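Local coordinates for protein glucosidase (Croceicoccus marinus, PDB 5Z3K) that probably hydrolyses O-glycosidic bonds, acting as a beta-glucosidase of glycoside hydrolase family 39 in a deep-sea bacterium, at residues Y57-R62 against D309-N313; D353-F357 against D415-Y421; A198-N202 against M405-P410. All blocks are in the same frame, centred on the assembly; numbering follows the deposited sequence.

Interaction 1: residues Y57-R62 against D309-N313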
ATOM      1  N   TYR A  57      -9.421  -0.446  -6.385  1.00 13.06           N
ATOM      2  CA  TYR A  57     -10.363  -1.544  -6.167  1.00 11.02           C
ATOM      3  C   TYR A  57     -11.490  -1.155  -5.211  1.00 13.93           C
ATOM      4  O   TYR A  57     -12.648  -1.546  -5.414  1.00 13.12           O
ATOM      5  CB  TYR A  57      -9.599  -2.768  -5.648  1.00 11.40           C
ATOM      6  CG  TYR A  57     -10.474  -3.972  -5.385  1.00 11.03           C
ATOM      7  CD1 TYR A  57     -10.885  -4.792  -6.429  1.00 14.31           C
ATOM      8  CD2 TYR A  57     -10.865  -4.303  -4.092  1.00 13.51           C
ATOM      9  CE1 TYR A  57     -11.689  -5.905  -6.199  1.00 15.46           C
ATOM     10  CE2 TYR A  57     -11.663  -5.422  -3.846  1.00 15.40           C
ATOM     11  CZ  TYR A  57     -12.071  -6.213  -4.907  1.00 14.67           C
ATOM     12  OH  TYR A  57     -12.874  -7.307  -4.670  1.00 16.98           O
ATOM     13  N   ASP A  58     -11.198  -0.345  -4.192  1.00 11.51           N
ATOM     14  CA  ASP A  58     -12.257  -0.022  -3.241  1.00 11.26           C
ATOM     15  C   ASP A  58     -13.188   1.090  -3.730  1.00 13.45           C
ATOM     16  O   ASP A  58     -14.248   1.300  -3.130  1.00 15.48           O
ATOM     17  CB  ASP A  58     -11.640   0.310  -1.882  1.00 13.11           C
ATOM     18  CG  ASP A  58     -10.937  -0.897  -1.280  1.00 19.60           C
ATOM     19  OD1 ASP A  58     -11.582  -1.958  -1.139  1.00 16.53           O
ATOM     20  OD2 ASP A  58      -9.728  -0.814  -1.002  1.00 21.68           O
ATOM     21  N   TRP A  59     -12.847   1.760  -4.823  1.00 12.71           N
ATOM     22  CA  TRP A  59     -13.778   2.670  -5.469  1.00 13.90           C
ATOM     23  C   TRP A  59     -14.982   1.902  -6.022  1.00 11.47           C
ATOM     24  O   TRP A  59     -14.994   0.671  -6.109  1.00 12.18           O
ATOM     25  CB  TRP A  59     -13.100   3.426  -6.611  1.00 10.09           C
ATOM     26  CG  TRP A  59     -11.884   4.242  -6.249  1.00 11.81           C
ATOM     27  CD1 TRP A  59     -11.422   4.558  -4.980  1.00 13.28           C
ATOM     28  CD2 TRP A  59     -10.972   4.853  -7.167  1.00 11.73           C
ATOM     29  NE1 TRP A  59     -10.286   5.322  -5.072  1.00  9.92           N
ATOM     30  CE2 TRP A  59      -9.984   5.516  -6.400  1.00 11.45           C
ATOM     31  CE3 TRP A  59     -10.896   4.907  -8.569  1.00 10.15           C
ATOM     32  CZ2 TRP A  59      -8.935   6.229  -6.990  1.00 12.46           C
ATOM     33  CZ3 TRP A  59      -9.848   5.601  -9.156  1.00 12.68           C
ATOM     34  CH2 TRP A  59      -8.876   6.260  -8.362  1.00  9.48           C
ATOM     35  N   VAL A  60     -16.005   2.660  -6.410  1.00 13.17           N
ATOM     36  CA  VAL A  60     -17.114   2.112  -7.182  1.00 14.98           C
ATOM     37  C   VAL A  60     -16.715   2.180  -8.654  1.00 13.35           C
ATOM     38  O   VAL A  60     -17.234   3.008  -9.415  1.00 12.28           O
ATOM     39  CB  VAL A  60     -18.419   2.879  -6.876  1.00 11.39           C
ATOM     40  CG1 VAL A  60     -19.593   2.334  -7.707  1.00 15.06           C
ATOM     41  CG2 VAL A  60     -18.736   2.792  -5.381  1.00 13.23           C
ATOM     42  N   SER A  61     -15.769   1.322  -9.057  1.00 12.49           N
ATOM     43  CA  SER A  61     -15.098   1.415 -10.358  1.00 11.05           C
ATOM     44  C   SER A  61     -14.803   0.027 -10.901  1.00 11.17           C
ATOM     45  O   SER A  61     -13.700  -0.264 -11.375  1.00 12.01           O
ATOM     46  CB  SER A  61     -13.800   2.218 -10.259  1.00 10.89           C
ATOM     47  OG  SER A  61     -14.061   3.506  -9.732  1.00 10.55           O
ATOM     48  N   ARG A  62     -15.805  -0.843 -10.839  1.00 12.22           N
ATOM     49  CA  ARG A  62     -15.662  -2.234 -11.236  1.00 12.97           C
ATOM     50  C   ARG A  62     -16.158  -2.434 -12.661  1.00 14.09           C
ATOM     51  O   ARG A  62     -17.099  -1.775 -13.115  1.00 17.05           O
ATOM     52  CB  ARG A  62     -16.439  -3.145 -10.282  1.00 13.90           C
ATOM     53  CG  ARG A  62     -16.016  -3.023  -8.836  1.00 14.46           C
ATOM     54  CD  ARG A  62     -14.642  -3.602  -8.616  1.00 13.43           C
ATOM     55  NE  ARG A  62     -14.279  -3.469  -7.210  1.00 13.22           N
ATOM     56  CZ  ARG A  62     -14.706  -4.268  -6.234  1.00 15.87           C
ATOM     57  NH1 ARG A  62     -15.508  -5.300  -6.494  1.00 16.04           N
ATOM     58  NH2 ARG A  62     -14.314  -4.039  -4.986  1.00 14.58           N
ATOM     59  N   ASP A 309     -17.262   0.435   3.131  1.00 15.84           N
ATOM     60  CA  ASP A 309     -17.022  -0.498   2.039  1.00 15.95           C
ATOM     61  C   ASP A 309     -18.337  -0.632   1.285  1.00 19.32           C
ATOM     62  O   ASP A 309     -19.308  -1.165   1.823  1.00 17.15           O
ATOM     63  CB  ASP A 309     -16.522  -1.832   2.600  1.00 14.53           C
ATOM     64  CG  ASP A 309     -16.328  -2.910   1.535  1.00 16.72           C
ATOM     65  OD1 ASP A 309     -17.038  -2.919   0.509  1.00 15.58           O
ATOM     66  OD2 ASP A 309     -15.460  -3.775   1.754  1.00 16.10           O
ATOM     67  N   PHE A 310     -18.370  -0.132   0.053  1.00 17.34           N
ATOM     68  CA  PHE A 310     -19.593  -0.082  -0.738  1.00 17.68           C
ATOM     69  C   PHE A 310     -19.753  -1.295  -1.639  1.00 19.71           C
ATOM     70  O   PHE A 310     -20.598  -1.290  -2.542  1.00 16.96           O
ATOM     71  CB  PHE A 310     -19.624   1.209  -1.551  1.00 16.09           C
ATOM     72  CG  PHE A 310     -19.663   2.446  -0.697  1.00 18.18           C
ATOM     73  CD1 PHE A 310     -18.498   3.005  -0.204  1.00 17.78           C
ATOM     74  CD2 PHE A 310     -20.872   3.032  -0.367  1.00 18.79           C
ATOM     75  CE1 PHE A 310     -18.535   4.144   0.596  1.00 17.58           C
ATOM     76  CE2 PHE A 310     -20.922   4.173   0.432  1.00 19.04           C
ATOM     77  CZ  PHE A 310     -19.751   4.724   0.918  1.00 23.00           C
ATOM     78  N   HIS A 311     -18.955  -2.331  -1.414  1.00 14.60           N
ATOM     79  CA  HIS A 311     -19.112  -3.610  -2.084  1.00 18.16           C
ATOM     80  C   HIS A 311     -19.649  -4.677  -1.144  1.00 21.24           C
ATOM     81  O   HIS A 311     -20.638  -5.342  -1.463  1.00 19.13           O
ATOM     82  CB  HIS A 311     -17.763  -4.010  -2.685  1.00 15.28           C
ATOM     83  CG  HIS A 311     -17.177  -2.933  -3.543  1.00 14.09           C
ATOM     84  ND1 HIS A 311     -17.582  -2.721  -4.844  1.00 13.94           N
ATOM     85  CD2 HIS A 311     -16.265  -1.967  -3.271  1.00 15.73           C
ATOM     86  CE1 HIS A 311     -16.921  -1.695  -5.348  1.00 17.20           C
ATOM     87  NE2 HIS A 311     -16.113  -1.222  -4.415  1.00 14.51           N
ATOM     88  N   TYR A 312     -19.033  -4.827   0.028  1.00 21.31           N
ATOM     89  CA  TYR A 312     -19.545  -5.665   1.104  1.00 20.44           C
ATOM     90  C   TYR A 312     -20.570  -4.946   1.975  1.00 21.12           C
ATOM     91  O   TYR A 312     -21.267  -5.607   2.752  1.00 20.79           O
ATOM     92  CB  TYR A 312     -18.388  -6.160   1.976  1.00 19.01           C
ATOM     93  CG  TYR A 312     -17.583  -7.257   1.328  1.00 22.72           C
ATOM     94  CD1 TYR A 312     -17.939  -8.582   1.489  1.00 20.41           C
ATOM     95  CD2 TYR A 312     -16.474  -6.962   0.544  1.00 19.29           C
ATOM     96  CE1 TYR A 312     -17.210  -9.599   0.886  1.00 23.34           C
ATOM     97  CE2 TYR A 312     -15.742  -7.967  -0.062  1.00 23.27           C
ATOM     98  CZ  TYR A 312     -16.117  -9.281   0.113  1.00 26.17           C
ATOM     99  OH  TYR A 312     -15.395 -10.289  -0.485  1.00 29.29           O
ATOM    100  N   ASN A 313     -20.675  -3.622   1.864  1.00 20.67           N
ATOM    101  CA  ASN A 313     -21.675  -2.819   2.578  1.00 17.36           C
ATOM    102  C   ASN A 313     -21.558  -2.968   4.094  1.00 24.01           C
ATOM    103  O   ASN A 313     -22.526  -3.287   4.792  1.00 20.14           O
ATOM    104  CB  ASN A 313     -23.086  -3.141   2.091  1.00 24.74           C
ATOM    105  CG  ASN A 313     -23.309  -2.680   0.673  1.00 28.49           C
ATOM    106  OD1 ASN A 313     -22.964  -1.553   0.321  1.00 33.01           O
ATOM    107  ND2 ASN A 313     -23.858  -3.556  -0.159  1.00 32.86           N
TER
HETATM  108  O   HOH W   1     -15.539   0.503  -0.882  1.00 14.71           O
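Two irregular loops approach each other without strand pairing, their closest CA atoms, those of Asp58 and Asp309, lying 7.1 Å apart. Water 1 bridges the backbones, donating to Asp58 O (2.7 Å) and accepting from Phe310 N (3.0 Å). Val60 sits at the centre of an inverse gamma turn, while Asp309 OD1 accepts from His311 N (an Asx turn) and also from Tyr312 N, both at 2.8 Å, which together make an Asx motif. The key side chain is His311. Its NE2 donates to Trp59 O at 2.8 Å, with a weak second bond to Asp58 O at 3.4 Å, and its ND1 is hydrogen-bonded to Glu112. The Arg62 guanidinium lies flat on the imidazole, centres 3.6 Å apart and planes at 11°, steadied by NE and NH2 bonds to Tyr57 O (3.1 and 3.0 Å). Val60 CG2 touches Phe310 CB at 4.2 Å. This arginine-histidine stack joins the loops after the second and eighth strands of a TIM barrel, which flank the first strand, 25-27.

Interaction 2: residues D353-F357 against D415-Y421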
ATOM      1  N   ASP A 353      16.835  -1.532  15.443  1.00 11.73           N
ATOM      2  CA  ASP A 353      16.933  -2.989  15.501  1.00 14.29           C
ATOM      3  C   ASP A 353      15.850  -3.607  14.623  1.00 15.47           C
ATOM      4  O   ASP A 353      15.033  -2.902  14.012  1.00 14.82           O
ATOM      5  CB  ASP A 353      16.889  -3.479  16.965  1.00 12.58           C
ATOM      6  CG  ASP A 353      15.548  -3.231  17.636  1.00 17.95           C
ATOM      7  OD1 ASP A 353      14.501  -3.396  16.980  1.00 13.97           O
ATOM      8  OD2 ASP A 353      15.532  -2.889  18.840  1.00 18.79           O
ATOM      9  N   ASP A 354      15.834  -4.942  14.559  1.00 13.89           N
ATOM     10  CA  ASP A 354      14.821  -5.662  13.798  1.00 14.49           C
ATOM     11  C   ASP A 354      13.745  -6.278  14.692  1.00 14.68           C
ATOM     12  O   ASP A 354      12.977  -7.125  14.224  1.00 15.89           O
ATOM     13  CB  ASP A 354      15.468  -6.731  12.904  1.00 18.26           C
ATOM     14  CG  ASP A 354      16.245  -7.766  13.687  1.00 25.15           C
ATOM     15  OD1 ASP A 354      16.229  -7.714  14.934  1.00 24.93           O
ATOM     16  OD2 ASP A 354      16.887  -8.636  13.053  1.00 30.27           O
ATOM     17  N   ASN A 355      13.665  -5.854  15.961  1.00 14.85           N
ATOM     18  CA  ASN A 355      12.654  -6.309  16.913  1.00 13.79           C
ATOM     19  C   ASN A 355      11.616  -5.237  17.225  1.00 16.70           C
ATOM     20  O   ASN A 355      11.025  -5.237  18.308  1.00 16.80           O
ATOM     21  CB  ASN A 355      13.282  -6.760  18.226  1.00 16.64           C
ATOM     22  CG  ASN A 355      14.615  -7.404  18.036  1.00 28.98           C
ATOM     23  OD1 ASN A 355      15.646  -6.825  18.380  1.00 35.53           O
ATOM     24  ND2 ASN A 355      14.615  -8.609  17.490  1.00 35.22           N
ATOM     25  N   GLY A 356      11.400  -4.306  16.306  1.00 15.58           N
ATOM     26  CA  GLY A 356      10.309  -3.363  16.435  1.00 13.67           C
ATOM     27  C   GLY A 356      10.721  -1.938  16.739  1.00 13.29           C
ATOM     28  O   GLY A 356       9.853  -1.051  16.725  1.00 16.30           O
ATOM     29  N   PHE A 357      11.999  -1.672  17.019  1.00 15.29           N
ATOM     30  CA  PHE A 357      12.474  -0.293  17.168  1.00 12.87           C
ATOM     31  C   PHE A 357      13.104   0.107  15.838  1.00 13.52           C
ATOM     32  O   PHE A 357      14.316   0.009  15.636  1.00 11.44           O
ATOM     33  CB  PHE A 357      13.437  -0.119  18.339  1.00 13.80           C
ATOM     34  CG  PHE A 357      13.685   1.325  18.687  1.00 13.73           C
ATOM     35  CD1 PHE A 357      12.768   2.032  19.453  1.00 13.52           C
ATOM     36  CD2 PHE A 357      14.810   1.988  18.213  1.00 15.66           C
ATOM     37  CE1 PHE A 357      12.969   3.373  19.759  1.00 14.98           C
ATOM     38  CE2 PHE A 357      15.026   3.330  18.520  1.00 18.42           C
ATOM     39  CZ  PHE A 357      14.103   4.027  19.290  1.00 15.42           C
ATOM     40  N   ASP A 415      12.289 -15.011  18.587  1.00 19.23           N
ATOM     41  CA  ASP A 415      13.329 -14.244  19.267  1.00 22.30           C
ATOM     42  C   ASP A 415      13.184 -12.737  19.070  1.00 23.36           C
ATOM     43  O   ASP A 415      14.063 -11.973  19.494  1.00 25.21           O
ATOM     44  CB  ASP A 415      14.711 -14.702  18.795  1.00 22.83           C
ATOM     45  CG  ASP A 415      14.980 -16.163  19.125  1.00 30.18           C
ATOM     46  OD1 ASP A 415      14.613 -16.591  20.242  1.00 28.74           O
ATOM     47  OD2 ASP A 415      15.543 -16.880  18.270  1.00 32.49           O
ATOM     48  N   ALA A 416      12.085 -12.283  18.467  1.00 16.84           N
ATOM     49  CA  ALA A 416      11.929 -10.879  18.106  1.00 16.08           C
ATOM     50  C   ALA A 416      11.213 -10.057  19.171  1.00 19.03           C
ATOM     51  O   ALA A 416      10.560  -9.063  18.830  1.00 18.57           O
ATOM     52  CB  ALA A 416      11.193 -10.760  16.771  1.00 16.42           C
ATOM     53  N   ARG A 417      11.314 -10.435  20.447  1.00 19.56           N
ATOM     54  CA  ARG A 417      10.737  -9.628  21.517  1.00 19.46           C
ATOM     55  C   ARG A 417      11.345  -8.228  21.500  1.00 17.17           C
ATOM     56  O   ARG A 417      12.527  -8.057  21.204  1.00 17.99           O
ATOM     57  CB  ARG A 417      10.978 -10.298  22.874  1.00 21.60           C
ATOM     58  CG  ARG A 417      10.532  -9.473  24.082  1.00 27.92           C
ATOM     59  CD  ARG A 417      10.657 -10.262  25.386  1.00 33.47           C
ATOM     60  NE  ARG A 417      10.004 -11.567  25.283  1.00 35.87           N
ATOM     61  CZ  ARG A 417       8.702 -11.764  25.463  1.00 35.82           C
ATOM     62  NH1 ARG A 417       7.914 -10.742  25.765  1.00 34.02           N
ATOM     63  NH2 ARG A 417       8.188 -12.982  25.345  1.00 38.78           N
ATOM     64  N   SER A 418      10.517  -7.218  21.784  1.00 18.49           N
ATOM     65  CA  SER A 418      10.997  -5.839  21.783  1.00 15.86           C
ATOM     66  C   SER A 418      12.067  -5.644  22.852  1.00 17.88           C
ATOM     67  O   SER A 418      12.039  -6.276  23.914  1.00 17.40           O
ATOM     68  CB  SER A 418       9.832  -4.874  22.019  1.00 17.93           C
ATOM     69  OG  SER A 418      10.278  -3.593  22.416  1.00 18.55           O
ATOM     70  N   THR A 419      13.037  -4.774  22.553  1.00 17.72           N
ATOM     71  CA  THR A 419      14.062  -4.449  23.542  1.00 18.86           C
ATOM     72  C   THR A 419      13.467  -3.712  24.731  1.00 22.25           C
ATOM     73  O   THR A 419      14.054  -3.723  25.819  1.00 21.38           O
ATOM     74  CB  THR A 419      15.180  -3.619  22.898  1.00 18.31           C
ATOM     75  OG1 THR A 419      15.740  -4.346  21.799  1.00 20.44           O
ATOM     76  CG2 THR A 419      16.294  -3.321  23.891  1.00 19.10           C
ATOM     77  N   GLY A 420      12.299  -3.108  24.558  1.00 18.14           N
ATOM     78  CA  GLY A 420      11.664  -2.394  25.645  1.00 16.90           C
ATOM     79  C   GLY A 420      12.204  -1.011  25.912  1.00 23.74           C
ATOM     80  O   GLY A 420      12.062  -0.517  27.037  1.00 22.02           O
ATOM     81  N   TYR A 421      12.808  -0.360  24.914  1.00 15.57           N
ATOM     82  CA  TYR A 421      13.215   1.032  25.063  1.00 17.62           C
ATOM     83  C   TYR A 421      12.060   1.898  25.549  1.00 21.84           C
ATOM     84  O   TYR A 421      10.914   1.743  25.113  1.00 19.30           O
ATOM     85  CB  TYR A 421      13.719   1.603  23.741  1.00 16.55           C
ATOM     86  CG  TYR A 421      14.962   0.947  23.197  1.00 17.48           C
ATOM     87  CD1 TYR A 421      16.138   0.929  23.933  1.00 15.18           C
ATOM     88  CD2 TYR A 421      14.965   0.378  21.930  1.00 16.41           C
ATOM     89  CE1 TYR A 421      17.286   0.349  23.430  1.00 18.00           C
ATOM     90  CE2 TYR A 421      16.110  -0.210  21.419  1.00 17.12           C
ATOM     91  CZ  TYR A 421      17.262  -0.224  22.180  1.00 15.69           C
ATOM     92  OH  TYR A 421      18.392  -0.801  21.669  1.00 20.33           O
TER
HETATM   93  O   HOH W   2      12.928  -3.093  20.252  1.00 13.93           O
HETATM   94  O   HOH W   3      17.740  -2.882  20.230  1.00 22.93           O
HETATM   95  O   HOH W   4       8.902  -6.720  19.033  1.00 15.63           O
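This is a partly buried contact, its polar links running mainly through water, between two loops of the beta-sheet domain: 353-357 turns between the adjacent antiparallel strands 345-350 and 357-363, while the loop 415-421 leads into strand 423-429. The loops come closest at Asn355 and Ala416, whose CA atoms are 4.8 Å apart. Asn355 CB packs on Arg417 O at 3.3 Å, and Ser418 CA makes a CA-H...O contact of 3.5 Å with Asn355 O. Three waters bridge the two loops. Water 3 sits among Asp353 OD2 (2.6 Å), Thr419 OG1 (2.9 Å) and Tyr421 OH (2.6 Å); water 2 accepts from Thr419 N (2.9 Å) and lies 3.0 Å from Asp353 OD2; water 4 donates to Asn355 O (2.7 Å) and Ala416 O (2.9 Å). At the inner end, Tyr421 turns its ring edge to the face of Phe357 in a T-shaped stack, centroids 4.9 Å apart and planes at 65°, beside Ala7 of strand 6-13. Tyr290, on helix 277-291 of the barrel, hydrogen-bonds with Asp353 O and Gly356 N. The turn itself is a beta-hairpin connection, paired by Asp353 N to Phe357 O (3.0 Å) and braced by an Asx turn in which Asp353 OD1 accepts from Asn355 N at 2.8 Å; the same OD1 accepts from Phe357 N at 3.0 Å.

Interaction 3: residues A198-N202 against M405-P410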
ATOM      1  N   ALA A 198      -4.042 -13.999  -2.924  1.00 17.09           N
ATOM      2  CA  ALA A 198      -4.444 -13.811  -1.534  1.00 16.09           C
ATOM      3  C   ALA A 198      -3.589 -14.624  -0.572  1.00 19.25           C
ATOM      4  O   ALA A 198      -3.372 -14.194   0.566  1.00 17.94           O
ATOM      5  CB  ALA A 198      -5.916 -14.193  -1.346  1.00 19.19           C
ATOM      6  N   PHE A 199      -3.121 -15.797  -0.997  1.00 16.00           N
ATOM      7  CA  PHE A 199      -2.387 -16.729  -0.139  1.00 20.63           C
ATOM      8  C   PHE A 199      -1.005 -16.981  -0.738  1.00 17.05           C
ATOM      9  O   PHE A 199      -0.738 -18.069  -1.272  1.00 17.66           O
ATOM     10  CB  PHE A 199      -3.170 -18.035   0.019  1.00 20.51           C
ATOM     11  CG  PHE A 199      -4.581 -17.843   0.523  1.00 22.68           C
ATOM     12  CD1 PHE A 199      -4.867 -16.881   1.478  1.00 19.17           C
ATOM     13  CD2 PHE A 199      -5.612 -18.629   0.047  1.00 22.70           C
ATOM     14  CE1 PHE A 199      -6.152 -16.701   1.945  1.00 23.91           C
ATOM     15  CE2 PHE A 199      -6.898 -18.461   0.511  1.00 22.98           C
ATOM     16  CZ  PHE A 199      -7.171 -17.497   1.461  1.00 26.78           C
ATOM     17  N   PRO A 200      -0.090 -16.003  -0.646  1.00 19.01           N
ATOM     18  CA  PRO A 200       1.154 -16.073  -1.440  1.00 18.21           C
ATOM     19  C   PRO A 200       2.134 -17.155  -1.017  1.00 16.61           C
ATOM     20  O   PRO A 200       3.089 -17.398  -1.764  1.00 16.73           O
ATOM     21  CB  PRO A 200       1.778 -14.684  -1.251  1.00 18.81           C
ATOM     22  CG  PRO A 200       1.202 -14.188   0.043  1.00 19.10           C
ATOM     23  CD  PRO A 200      -0.201 -14.728   0.088  1.00 17.91           C
ATOM     24  N   LEU A 201       1.967 -17.788   0.143  1.00 17.24           N
ATOM     25  CA  LEU A 201       2.801 -18.935   0.491  1.00 18.45           C
ATOM     26  C   LEU A 201       2.093 -20.262   0.220  1.00 21.03           C
ATOM     27  O   LEU A 201       2.509 -21.297   0.750  1.00 22.86           O
ATOM     28  CB  LEU A 201       3.246 -18.868   1.954  1.00 20.08           C
ATOM     29  CG  LEU A 201       4.054 -17.641   2.401  1.00 21.69           C
ATOM     30  CD1 LEU A 201       4.469 -17.761   3.867  1.00 17.22           C
ATOM     31  CD2 LEU A 201       5.270 -17.421   1.505  1.00 14.69           C
ATOM     32  N   ASN A 202       1.032 -20.249  -0.586  1.00 17.79           N
ATOM     33  CA  ASN A 202       0.274 -21.450  -0.930  1.00 19.60           C
ATOM     34  C   ASN A 202       0.447 -21.729  -2.416  1.00 22.57           C
ATOM     35  O   ASN A 202       0.156 -20.866  -3.249  1.00 23.01           O
ATOM     36  CB  ASN A 202      -1.213 -21.284  -0.602  1.00 24.03           C
ATOM     37  CG  ASN A 202      -1.517 -21.461   0.877  1.00 25.06           C
ATOM     38  OD1 ASN A 202      -1.151 -20.632   1.699  1.00 24.71           O
ATOM     39  ND2 ASN A 202      -2.211 -22.542   1.218  1.00 26.98           N
HETATM   40  N   MSE A 405     -11.350 -21.129   6.377  1.00 44.51           N
HETATM   41  CA  MSE A 405     -10.238 -21.097   5.430  1.00 40.51           C
HETATM   42  C   MSE A 405      -8.877 -21.212   6.123  1.00 32.38           C
HETATM   43  O   MSE A 405      -8.774 -21.076   7.344  1.00 32.69           O
HETATM   44  CB  MSE A 405     -10.291 -19.817   4.597  1.00 41.61           C
HETATM   45  CG  MSE A 405     -11.532 -19.693   3.724  1.00 49.81           C
HETATM   46 SE   MSE A 405     -11.117 -18.843   2.032  0.66 40.00          SE
HETATM   47  CE  MSE A 405      -9.869 -20.170   1.356  1.00 36.94           C
ATOM     48  N   SER A 406      -7.837 -21.456   5.329  1.00 33.80           N
ATOM     49  CA  SER A 406      -6.499 -21.661   5.866  1.00 40.64           C
ATOM     50  C   SER A 406      -5.454 -21.241   4.840  1.00 36.27           C
ATOM     51  O   SER A 406      -5.654 -21.390   3.630  1.00 37.94           O
ATOM     52  CB  SER A 406      -6.280 -23.124   6.268  1.00 34.33           C
ATOM     53  OG  SER A 406      -5.975 -23.906   5.132  1.00 41.87           O
ATOM     54  N   LEU A 407      -4.333 -20.716   5.336  1.00 30.55           N
ATOM     55  CA  LEU A 407      -3.217 -20.340   4.482  1.00 26.39           C
ATOM     56  C   LEU A 407      -1.908 -20.630   5.202  1.00 25.40           C
ATOM     57  O   LEU A 407      -1.854 -20.674   6.434  1.00 25.05           O
ATOM     58  CB  LEU A 407      -3.277 -18.857   4.080  1.00 23.88           C
ATOM     59  CG  LEU A 407      -2.919 -17.830   5.163  1.00 29.86           C
ATOM     60  CD1 LEU A 407      -2.266 -16.606   4.555  1.00 27.20           C
ATOM     61  CD2 LEU A 407      -4.157 -17.424   5.945  1.00 30.88           C
ATOM     62  N   ASN A 408      -0.850 -20.824   4.414  1.00 22.33           N
ATOM     63  CA  ASN A 408       0.490 -20.990   4.966  1.00 20.87           C
ATOM     64  C   ASN A 408       1.035 -19.645   5.446  1.00 27.57           C
ATOM     65  O   ASN A 408       0.910 -18.630   4.754  1.00 20.80           O
ATOM     66  CB  ASN A 408       1.424 -21.597   3.923  1.00 21.64           C
ATOM     67  CG  ASN A 408       1.031 -23.020   3.546  1.00 25.38           C
ATOM     68  OD1 ASN A 408       0.341 -23.706   4.302  1.00 26.40           O
ATOM     69  ND2 ASN A 408       1.456 -23.459   2.367  1.00 24.61           N
ATOM     70  N   VAL A 409       1.625 -19.641   6.639  1.00 21.82           N
ATOM     71  CA  VAL A 409       2.193 -18.434   7.242  1.00 21.59           C
ATOM     72  C   VAL A 409       3.650 -18.739   7.557  1.00 22.79           C
ATOM     73  O   VAL A 409       3.984 -19.903   7.814  1.00 18.97           O
ATOM     74  CB  VAL A 409       1.432 -18.018   8.512  1.00 23.36           C
ATOM     75  CG1 VAL A 409       0.052 -17.445   8.173  1.00 21.37           C
ATOM     76  CG2 VAL A 409       1.322 -19.190   9.475  1.00 23.30           C
ATOM     77  N   PRO A 410       4.545 -17.755   7.546  1.00 22.54           N
ATOM     78  CA  PRO A 410       5.940 -18.032   7.878  1.00 20.07           C
ATOM     79  C   PRO A 410       6.073 -18.422   9.339  1.00 20.86           C
ATOM     80  O   PRO A 410       5.191 -18.120  10.155  1.00 18.55           O
ATOM     81  CB  PRO A 410       6.653 -16.702   7.579  1.00 23.08           C
ATOM     82  CG  PRO A 410       5.593 -15.663   7.602  1.00 20.37           C
ATOM     83  CD  PRO A 410       4.314 -16.335   7.203  1.00 17.54           C
TER
HETATM   84  O   HOH W   5      -0.268 -18.243   2.164  1.00 21.45           O
HETATM   85  O   HOH W   6      -2.902 -23.566   4.178  1.00 33.96           O
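Phe199 forms the apolar centre, its CB directed at strand 405-408. Its CD1 packs against Leu407 CB at 3.6 Å, while CE2 meets CE of Met405 at 3.5 Å. Met405 is modelled as selenomethionine, with SE at the ring edge, 5.5 Å from the ring centroid: a Met-aromatic contact in its selenium form. A second apolar patch forms farther along the strand, where Leu201 CD1 reaches Pro410 CD at 3.6 Å. Beside these patches runs a polar edge built from two asparagines. Asn202 OD1 accepts a nearly straight hydrogen bond from Asn408 N (2.7 Å, 171°), and Asn408 ND2 donates to Leu201 O at 2.9 Å. Each asparagine side chain thus grips the backbone of the opposite segment. The type I turn from Phe199 to Asn202, closed by Asn202 N to Phe199 O at 2.9 Å, brings Leu201 O and the Asn202 side chain onto the strand together. Water 5 reinforces the join, accepting from Leu201 N (3.0 Å) and donating to Asn202 OD1 (2.6 Å) and Asn408 O (2.9 Å). Water 6 accepts from Asn202 ND2 and donates to Asn408 OD1, both at 3.2 Å. The turn directly follows the fifth barrel strand, 191-197, and Asp159 holds the backbone nitrogens of Ala198 and Phe199. Strand 405-408 pairs antiparallel with 391-394 as a two-stranded sheet; Leu407, Val409 and Pro410 touch Trp228 of barrel strand 223-229, and Ile242 of helix 238-252 packs against Leu201 and Pro410.

From the N terminus, strand 6-13 joins the beta-sheet domain before the chain enters the TIM barrel. Residues 57-62 open interaction 1, which closes at 309-313 after the last barrel strand and so spans most of the barrel. Within that span, 198-202 opens interaction 3; it closes only at 405-410, so interactions 1 and 3 cross. Interaction 2 opens at 353-357 and closes at 415-421, crossing interaction 3 but following interaction 1 in series. Interaction 1 works within the barrel, interaction 2 within the beta-sheet domain, and interaction 3 ties the barrel to the two-stranded sheet 391-394/405-408, inserted between strands 369-376 and 423-429 of the beta-sheet domain. Centres of interactions 1 and 2 lie 38 Å apart.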